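Local coordinates for protein glycosyl transferase family 8 (Streptococcus pneumoniae, PDB 5GVV) that transfers galactose from UDP-galactose to the terminal glucose of the already glycosylated serine-rich repeat protein PsrP, at residues 158-161 and 162-165; 86-89 and 90-93; 395-398 and 399-403. All blocks are in the same frame, centred on the assembly; numbering follows the deposited sequence.

Contact 1 (158-161 and 162-165)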
loop_
_atom_site.group_PDB
_atom_site.type_symbol
_atom_site.label_atom_id
_atom_site.label_comp_id
_atom_site.label_asym_id
_atom_site.label_seq_id
_atom_site.Cartn_x
_atom_site.Cartn_y
_atom_site.Cartn_z
ATOM N N ILE A 158 -4.808 -32.848 7.272
ATOM C CA ILE A 158 -5.147 -32.314 5.957
ATOM C C ILE A 158 -4.017 -31.482 5.345
ATOM O O ILE A 158 -3.819 -31.499 4.124
ATOM C CB ILE A 158 -6.451 -31.489 6.011
ATOM C CG1 ILE A 158 -7.603 -32.358 6.525
ATOM C CG2 ILE A 158 -6.796 -30.921 4.642
ATOM C CD1 ILE A 158 -7.873 -33.575 5.658
ATOM N N ARG A 159 -3.279 -30.763 6.191
ATOM C CA ARG A 159 -2.165 -29.939 5.719
ATOM C C ARG A 159 -1.153 -30.771 4.939
ATOM O O ARG A 159 -0.757 -30.405 3.830
ATOM C CB ARG A 159 -1.478 -29.212 6.883
ATOM C CG ARG A 159 -0.271 -28.354 6.470
ATOM C CD ARG A 159 1.047 -29.029 6.839
ATOM N NE ARG A 159 1.139 -29.267 8.276
ATOM C CZ ARG A 159 1.919 -30.186 8.837
ATOM N NH1 ARG A 159 2.681 -30.965 8.081
ATOM N NH2 ARG A 159 1.935 -30.332 10.156
ATOM N N GLN A 160 -0.751 -31.901 5.510
ATOM C CA GLN A 160 0.219 -32.763 4.850
ATOM C C GLN A 160 -0.378 -33.398 3.596
ATOM O O GLN A 160 0.311 -33.583 2.586
ATOM C CB GLN A 160 0.724 -33.842 5.807
ATOM C CG GLN A 160 2.094 -34.380 5.423
ATOM C CD GLN A 160 3.109 -33.268 5.211
ATOM O OE1 GLN A 160 3.314 -32.424 6.083
ATOM N NE2 GLN A 160 3.745 -33.258 4.045
ATOM N N LYS A 161 -1.666 -33.715 3.660
ATOM C CA LYS A 161 -2.358 -34.347 2.543
ATOM C C LYS A 161 -2.469 -33.426 1.331
ATOM O O LYS A 161 -2.325 -33.871 0.192
ATOM C CB LYS A 161 -3.738 -34.827 2.990
ATOM C CG LYS A 161 -3.661 -36.024 3.919
ATOM C CD LYS A 161 -4.983 -36.286 4.597
ATOM C CE LYS A 161 -5.007 -37.687 5.183
ATOM N NZ LYS A 161 -6.280 -38.370 4.840
ATOM N N LEU A 162 -2.709 -32.142 1.584
ATOM C CA LEU A 162 -2.786 -31.147 0.518
ATOM C C LEU A 162 -1.417 -30.931 -0.127
ATOM O O LEU A 162 -1.299 -30.888 -1.354
ATOM C CB LEU A 162 -3.339 -29.824 1.056
ATOM C CG LEU A 162 -4.836 -29.760 1.373
ATOM C CD1 LEU A 162 -5.170 -28.597 2.303
ATOM C CD2 LEU A 162 -5.644 -29.658 0.088
ATOM N N ILE A 163 -0.390 -30.796 0.712
ATOM C CA ILE A 163 0.986 -30.610 0.250
ATOM C C ILE A 163 1.429 -31.783 -0.616
ATOM O O ILE A 163 1.882 -31.592 -1.749
ATOM C CB ILE A 163 1.975 -30.459 1.427
ATOM C CG1 ILE A 163 1.764 -29.125 2.146
ATOM C CG2 ILE A 163 3.415 -30.556 0.936
ATOM C CD1 ILE A 163 2.575 -28.980 3.424
ATOM N N ASP A 164 1.295 -32.990 -0.070
ATOM C CA ASP A 164 1.637 -34.213 -0.788
ATOM C C ASP A 164 0.885 -34.330 -2.115
ATOM O O ASP A 164 1.478 -34.662 -3.146
ATOM C CB ASP A 164 1.361 -35.440 0.089
ATOM C CG ASP A 164 2.287 -35.519 1.292
ATOM O OD1 ASP A 164 3.349 -34.857 1.274
ATOM O OD2 ASP A 164 1.955 -36.250 2.253
ATOM N N LEU A 165 -0.419 -34.052 -2.095
ATOM C CA LEU A 165 -1.206 -34.120 -3.322
ATOM C C LEU A 165 -0.853 -32.993 -4.284
ATOM O O LEU A 165 -0.857 -33.198 -5.491
ATOM C CB LEU A 165 -2.714 -34.145 -3.048
ATOM C CG LEU A 165 -3.573 -34.173 -4.324
ATOM C CD1 LEU A 165 -3.220 -35.361 -5.210
ATOM C CD2 LEU A 165 -5.064 -34.163 -4.017
#
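Gln160 and Asp164, one turn apart on helix 158-167, meet through their polar ends: Gln160 NE2 donates to Asp164 OD1 at 3.2 Å. The carboxylate oxygen lies close to the amide plane of Gln160, yet the amide nitrogen reaches OD1 from above the carboxylate plane, the two flat groups being turned 51° against each other. Gln160 can reach forward because its CG stands anti to the backbone N (chi1 -156°) and the chain then bends at chi2, bringing the amide back over the next turn. On the neighbouring stripe Arg159 and Ile163 run side by side, with the aliphatic CD of Arg159 3.7 Å from Ile163 CD1. The same spacing brings Ile158 CG2 to 3.7 Å from Leu162 CD1, a branched pair suited to the buried side of the helix. Beneath these contacts run the regular i to i+4 backbone bonds, such as Asp164 N to Gln160 O at 2.9 Å, which fix the spacing. Further out, Phe185, Ile180 and Leu184 of helix 176-185 pack on Ile158 and Leu162, while Phe92 lies against Arg159 and Ile163, and Asp95 takes Arg159 NE in a salt bridge. The helix is thus amphipathic: its apolar side is buried against protein, and its outer side carries a neutral amide whose N-H donates to Asp164 OD1, which probably eases the carboxylate's charge a little without forming an ion pair.

Contact 2 (86-89 and 90-93); sequences MTFA and RYFI. With UDP (uridine-5'-diphosphate), chain D.
The ring of Tyr91 carries the carbonyl oxygen of Phe88 over one face, 3.2 Å above the plane and displaced toward the rim. The Phe88 ring has Thr87 CG2 over one face, and at its edge, in plane, comes the Tyr91 hydroxyl, with Phe88 CD1 3.8 Å from Tyr91 OH. These two side chains lie alongside each other and point the same way; the hydroxyl itself is hydrogen-bonded to Thr166. The Phe92 ring presents its edge to the carbonyl oxygen of Ala89. At the edge of the Arg90 guanidinium, near its plane, sit Thr87 OG1 and C5' of UDP. Two weak bonds tie this group back to Thr87: Arg90 NH1 to Thr87 OG1 at 2.8 Å and Arg90 NE to Thr87 O at 3.3 Å. With CG between the backbone N and the carbonyl carbon (chi1 59°) and a bend at chi3, the Arg90 chain folds back along the preceding turn. NE is shared between Thr87 O, weakly, and Asp177 in a salt bridge, while NH1 turns to Thr87 OG1; an arginine suits the place because its N-H groups face more than one partner. Thr87 OG1 comes within 3.4 Å of UDP C5'. The backbone turns tightly, as Tyr91 N bonds to Phe88 O at 3.2 Å and Phe92 N to Ala89 O at 3.1 Å, i to i+3 bonds of a 3-10 turn. Small Ala89 is buried against Leu67. Thr87 and Arg90 thus form one wall of the UDP pocket of this GT-A glycosyltransferase, beside the manganese-binding DxD motif.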
loop_
_atom_site.group_PDB
_atom_site.type_symbol
_atom_site.label_atom_id
_atom_site.label_comp_id
_atom_site.label_asym_id
_atom_site.label_seq_id
_atom_site.Cartn_x
_atom_site.Cartn_y
_atom_site.Cartn_z
HETATM N N MSE A 86 2.929 -18.452 -3.730
HETATM C CA MSE A 86 1.732 -17.727 -3.572
HETATM C C MSE A 86 0.507 -17.968 -2.775
HETATM O O MSE A 86 0.281 -17.463 -1.677
HETATM C CB MSE A 86 1.134 -17.654 -4.993
HETATM C CG MSE A 86 2.145 -17.242 -6.043
HETATM SE SE MSE A 86 1.196 -16.023 -7.251
HETATM C CE MSE A 86 1.459 -16.937 -8.974
ATOM N N THR A 87 -0.348 -18.726 -3.422
ATOM C CA THR A 87 -1.723 -18.904 -2.977
ATOM C C THR A 87 -1.927 -20.193 -2.192
ATOM O O THR A 87 -3.057 -20.658 -2.033
ATOM C CB THR A 87 -2.662 -18.905 -4.200
ATOM O OG1 THR A 87 -4.000 -19.219 -3.797
ATOM C CG2 THR A 87 -2.189 -19.928 -5.222
ATOM N N PHE A 88 -0.834 -20.754 -1.685
ATOM C CA PHE A 88 -0.862 -22.087 -1.089
ATOM C C PHE A 88 -0.838 -22.078 0.441
ATOM O O PHE A 88 -0.909 -23.133 1.075
ATOM C CB PHE A 88 0.324 -22.905 -1.604
ATOM C CG PHE A 88 0.328 -23.104 -3.094
ATOM C CD1 PHE A 88 -0.331 -24.187 -3.659
ATOM C CD2 PHE A 88 0.999 -22.219 -3.930
ATOM C CE1 PHE A 88 -0.332 -24.384 -5.032
ATOM C CE2 PHE A 88 1.006 -22.409 -5.306
ATOM C CZ PHE A 88 0.336 -23.493 -5.857
ATOM N N ALA A 89 -0.740 -20.891 1.029
ATOM C CA ALA A 89 -0.510 -20.769 2.466
ATOM C C ALA A 89 -1.692 -21.239 3.313
ATOM O O ALA A 89 -1.531 -21.546 4.495
ATOM C CB ALA A 89 -0.130 -19.338 2.817
ATOM N N ARG A 90 -2.876 -21.302 2.710
ATOM C CA ARG A 90 -4.077 -21.700 3.442
ATOM C C ARG A 90 -4.015 -23.159 3.905
ATOM O O ARG A 90 -4.791 -23.579 4.766
ATOM C CB ARG A 90 -5.341 -21.425 2.607
ATOM C CG ARG A 90 -5.390 -22.128 1.255
ATOM C CD ARG A 90 -6.516 -21.589 0.369
ATOM N NE ARG A 90 -6.031 -20.598 -0.592
ATOM C CZ ARG A 90 -6.816 -19.886 -1.397
ATOM N NH1 ARG A 90 -6.289 -19.009 -2.242
ATOM N NH2 ARG A 90 -8.131 -20.044 -1.353
ATOM N N TYR A 91 -3.079 -23.919 3.341
ATOM C CA TYR A 91 -2.844 -25.297 3.761
ATOM C C TYR A 91 -2.456 -25.364 5.244
ATOM O O TYR A 91 -2.838 -26.301 5.953
ATOM C CB TYR A 91 -1.731 -25.943 2.924
ATOM C CG TYR A 91 -2.041 -26.157 1.453
ATOM C CD1 TYR A 91 -3.315 -25.939 0.945
ATOM C CD2 TYR A 91 -1.053 -26.593 0.573
ATOM C CE1 TYR A 91 -3.598 -26.138 -0.399
ATOM C CE2 TYR A 91 -1.326 -26.790 -0.772
ATOM C CZ TYR A 91 -2.602 -26.564 -1.250
ATOM O OH TYR A 91 -2.883 -26.764 -2.585
ATOM N N PHE A 92 -1.705 -24.363 5.707
ATOM C CA PHE A 92 -1.124 -24.387 7.054
ATOM C C PHE A 92 -2.044 -23.812 8.129
ATOM O O PHE A 92 -1.616 -23.583 9.260
ATOM C CB PHE A 92 0.210 -23.633 7.073
ATOM C CG PHE A 92 1.234 -24.184 6.121
ATOM C CD1 PHE A 92 2.044 -25.247 6.495
ATOM C CD2 PHE A 92 1.385 -23.638 4.852
ATOM C CE1 PHE A 92 2.992 -25.758 5.622
ATOM C CE2 PHE A 92 2.330 -24.141 3.972
ATOM C CZ PHE A 92 3.136 -25.202 4.358
ATOM N N ILE A 93 -3.303 -23.579 7.778
ATOM C CA ILE A 93 -4.276 -23.036 8.730
ATOM C C ILE A 93 -4.335 -23.769 10.083
ATOM O O ILE A 93 -4.227 -23.128 11.131
ATOM C CB ILE A 93 -5.687 -22.886 8.094
ATOM C CG1 ILE A 93 -5.719 -21.673 7.156
ATOM C CG2 ILE A 93 -6.752 -22.726 9.164
ATOM C CD1 ILE A 93 -6.980 -21.574 6.304
HETATM N N1 UDP D . -2.002 -13.589 -2.856
HETATM C C2 UDP D . -1.015 -12.809 -2.286
HETATM N N3 UDP D . -0.168 -12.055 -3.076
HETATM C C4 UDP D . -0.304 -12.080 -4.450
HETATM C C5 UDP D . -1.304 -12.866 -5.023
HETATM C C6 UDP D . -2.071 -13.707 -4.219
HETATM O O2 UDP D . -0.893 -12.789 -1.064
HETATM O O4 UDP D . 0.451 -11.403 -5.155
HETATM C "C1'" UDP D . -2.890 -14.381 -1.977
HETATM C "C2'" UDP D . -4.120 -13.557 -1.627
HETATM O "O2'" UDP D . -4.559 -13.860 -0.321
HETATM C "C3'" UDP D . -5.159 -14.039 -2.614
HETATM C "C4'" UDP D . -4.765 -15.498 -2.801
HETATM O "O4'" UDP D . -3.357 -15.539 -2.651
HETATM O "O3'" UDP D . -6.462 -13.890 -2.091
HETATM C "C5'" UDP D . -5.186 -16.052 -4.160
HETATM O "O5'" UDP D . -5.054 -15.030 -5.124
HETATM P PA UDP D . -6.347 -14.593 -5.969
HETATM O O1A UDP D . -7.349 -14.124 -4.990
HETATM O O2A UDP D . -5.998 -13.543 -6.955
HETATM O O3A UDP D . -6.842 -15.935 -6.723
HETATM P PB UDP D . -8.348 -16.133 -7.276
HETATM O O1B UDP D . -8.587 -17.557 -7.607
HETATM O O2B UDP D . -8.494 -15.334 -8.515
HETATM O O3B UDP D . -9.327 -15.676 -6.259
#

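Contact 3 (395-398 and 399-403); sequences KKMV and AAIRS
Ala399 opens the second turn of helix 395-402 by giving its N-H to Lys395 O at 3.1 Å; at an exposed position, its CB lies 3.8 Å from Lys395 O, and alanine's methyl suits a helix without needing a partner. Ala400 follows, bonded through its N to Lys396 O at 3.0 Å, with its CB resting on the carbonyls of Lys396 and Met397 at a buried position where a methyl fits closely. Next, Ile401 crosses the selenomethionine at Met397 at a slant, CD1 being 4.0 Å from Met397 CG; because CG of Met397 is anti to its backbone N (chi1 -174°), that CG leans along the helix toward the isoleucine. Both residues face Ile370 of strand 369-372. Arg402 runs beside Val398, extended from CG to NE, with NH1 3.3 Å from Val398 CG1, and its NE makes a salt bridge with Glu301. The extended chain thus brings the guanidinium alongside the valine, which packs on Tyr294 and Gln298. Ser403 finishes the segment: its OG donates to Ala400 O at 2.7 Å, and its own N bonds to the same oxygen. The whole is an amphipathic helix packed on a parallel beta-sheet, as in an alpha/beta fold of Rossmann-like type.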
loop_
_atom_site.group_PDB
_atom_site.type_symbol
_atom_site.label_atom_id
_atom_site.label_comp_id
_atom_site.label_asym_id
_atom_site.label_seq_id
_atom_site.Cartn_x
_atom_site.Cartn_y
_atom_site.Cartn_z
ATOM N N LYS A 395 13.229 -18.883 34.117
ATOM C CA LYS A 395 12.350 -18.075 34.962
ATOM C C LYS A 395 13.182 -17.126 35.818
ATOM O O LYS A 395 12.764 -16.003 36.112
ATOM C CB LYS A 395 11.527 -18.969 35.891
ATOM C CG LYS A 395 10.610 -19.951 35.191
ATOM C CD LYS A 395 10.953 -21.395 35.573
ATOM C CE LYS A 395 12.044 -21.955 34.678
ATOM N NZ LYS A 395 11.626 -21.968 33.268
ATOM N N LYS A 396 14.368 -17.590 36.212
ATOM C CA LYS A 396 15.271 -16.801 37.042
ATOM C C LYS A 396 15.809 -15.560 36.327
ATOM O O LYS A 396 16.019 -14.518 36.956
ATOM C CB LYS A 396 16.418 -17.675 37.565
ATOM C CG LYS A 396 15.960 -18.704 38.599
ATOM C CD LYS A 396 17.123 -19.477 39.188
ATOM C CE LYS A 396 16.717 -20.168 40.489
ATOM N NZ LYS A 396 15.470 -20.977 40.356
HETATM N N MSE A 397 16.043 -15.654 35.022
HETATM C CA MSE A 397 16.490 -14.465 34.299
HETATM C C MSE A 397 15.330 -13.521 34.028
HETATM O O MSE A 397 15.517 -12.300 33.975
HETATM C CB MSE A 397 17.205 -14.797 32.991
HETATM C CG MSE A 397 17.795 -13.527 32.347
HETATM SE SE MSE A 397 18.678 -13.857 30.683
HETATM C CE MSE A 397 20.266 -14.713 31.377
ATOM N N VAL A 398 14.140 -14.090 33.848
ATOM C CA VAL A 398 12.926 -13.289 33.704
ATOM C C VAL A 398 12.814 -12.349 34.897
ATOM O O VAL A 398 12.688 -11.134 34.734
ATOM C CB VAL A 398 11.666 -14.166 33.637
ATOM C CG1 VAL A 398 10.409 -13.305 33.607
ATOM C CG2 VAL A 398 11.708 -15.069 32.416
ATOM N N ALA A 399 12.888 -12.926 36.093
ATOM C CA ALA A 399 12.842 -12.166 37.338
ATOM C C ALA A 399 13.996 -11.170 37.433
ATOM O O ALA A 399 13.822 -10.046 37.911
ATOM C CB ALA A 399 12.863 -13.113 38.528
ATOM N N ALA A 400 15.176 -11.589 36.987
ATOM C CA ALA A 400 16.346 -10.718 36.982
ATOM C C ALA A 400 16.092 -9.490 36.111
ATOM O O ALA A 400 16.374 -8.361 36.512
ATOM C CB ALA A 400 17.562 -11.476 36.485
ATOM N N ILE A 401 15.566 -9.718 34.913
ATOM C CA ILE A 401 15.278 -8.626 33.989
ATOM C C ILE A 401 14.249 -7.644 34.565
ATOM O O ILE A 401 14.431 -6.427 34.478
ATOM C CB ILE A 401 14.826 -9.167 32.613
ATOM C CG1 ILE A 401 16.004 -9.859 31.915
ATOM C CG2 ILE A 401 14.292 -8.046 31.745
ATOM C CD1 ILE A 401 15.631 -10.671 30.683
ATOM N N ARG A 402 13.187 -8.173 35.173
ATOM C CA ARG A 402 12.163 -7.328 35.790
ATOM C C ARG A 402 12.676 -6.475 36.952
ATOM O O ARG A 402 12.075 -5.448 37.282
ATOM C CB ARG A 402 10.958 -8.166 36.231
ATOM C CG ARG A 402 9.934 -8.364 35.121
ATOM C CD ARG A 402 8.759 -9.224 35.541
ATOM N NE ARG A 402 7.696 -9.179 34.534
ATOM C CZ ARG A 402 7.257 -10.237 33.858
ATOM N NH1 ARG A 402 7.777 -11.436 34.085
ATOM N NH2 ARG A 402 6.287 -10.102 32.962
ATOM N N SER A 403 13.784 -6.887 37.563
ATOM C CA SER A 403 14.362 -6.128 38.671
ATOM C C SER A 403 14.960 -4.808 38.181
ATOM O O SER A 403 15.156 -3.876 38.967
ATOM C CB SER A 403 15.425 -6.954 39.410
ATOM O OG SER A 403 16.670 -6.933 38.728
#

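Contacts 1 and 2 form one continuous patch of the glycosyltransferase domain, with centres about 11 Å apart. Helix 158-167 backs the 86-93 turn: Leu162 CD1 lies 3.5 Å from Tyr91 CD1, and Ile163 CD1 lies 3.9 Å from Phe92 CE1. Contact 2 faces the nucleotide; the side chain of Arg90 is about 6 Å from the manganese ion and about 3 Å from that of Asp106, which binds the metal, whereas contact 1 stands behind it, away from the nucleotide and metal sites. Contact 3 belongs to the separate parallel-sheet region toward the C-terminus, its centre about 38 Å from that of contact 2 and about 43 Å from that of contact 1, and it touches neither.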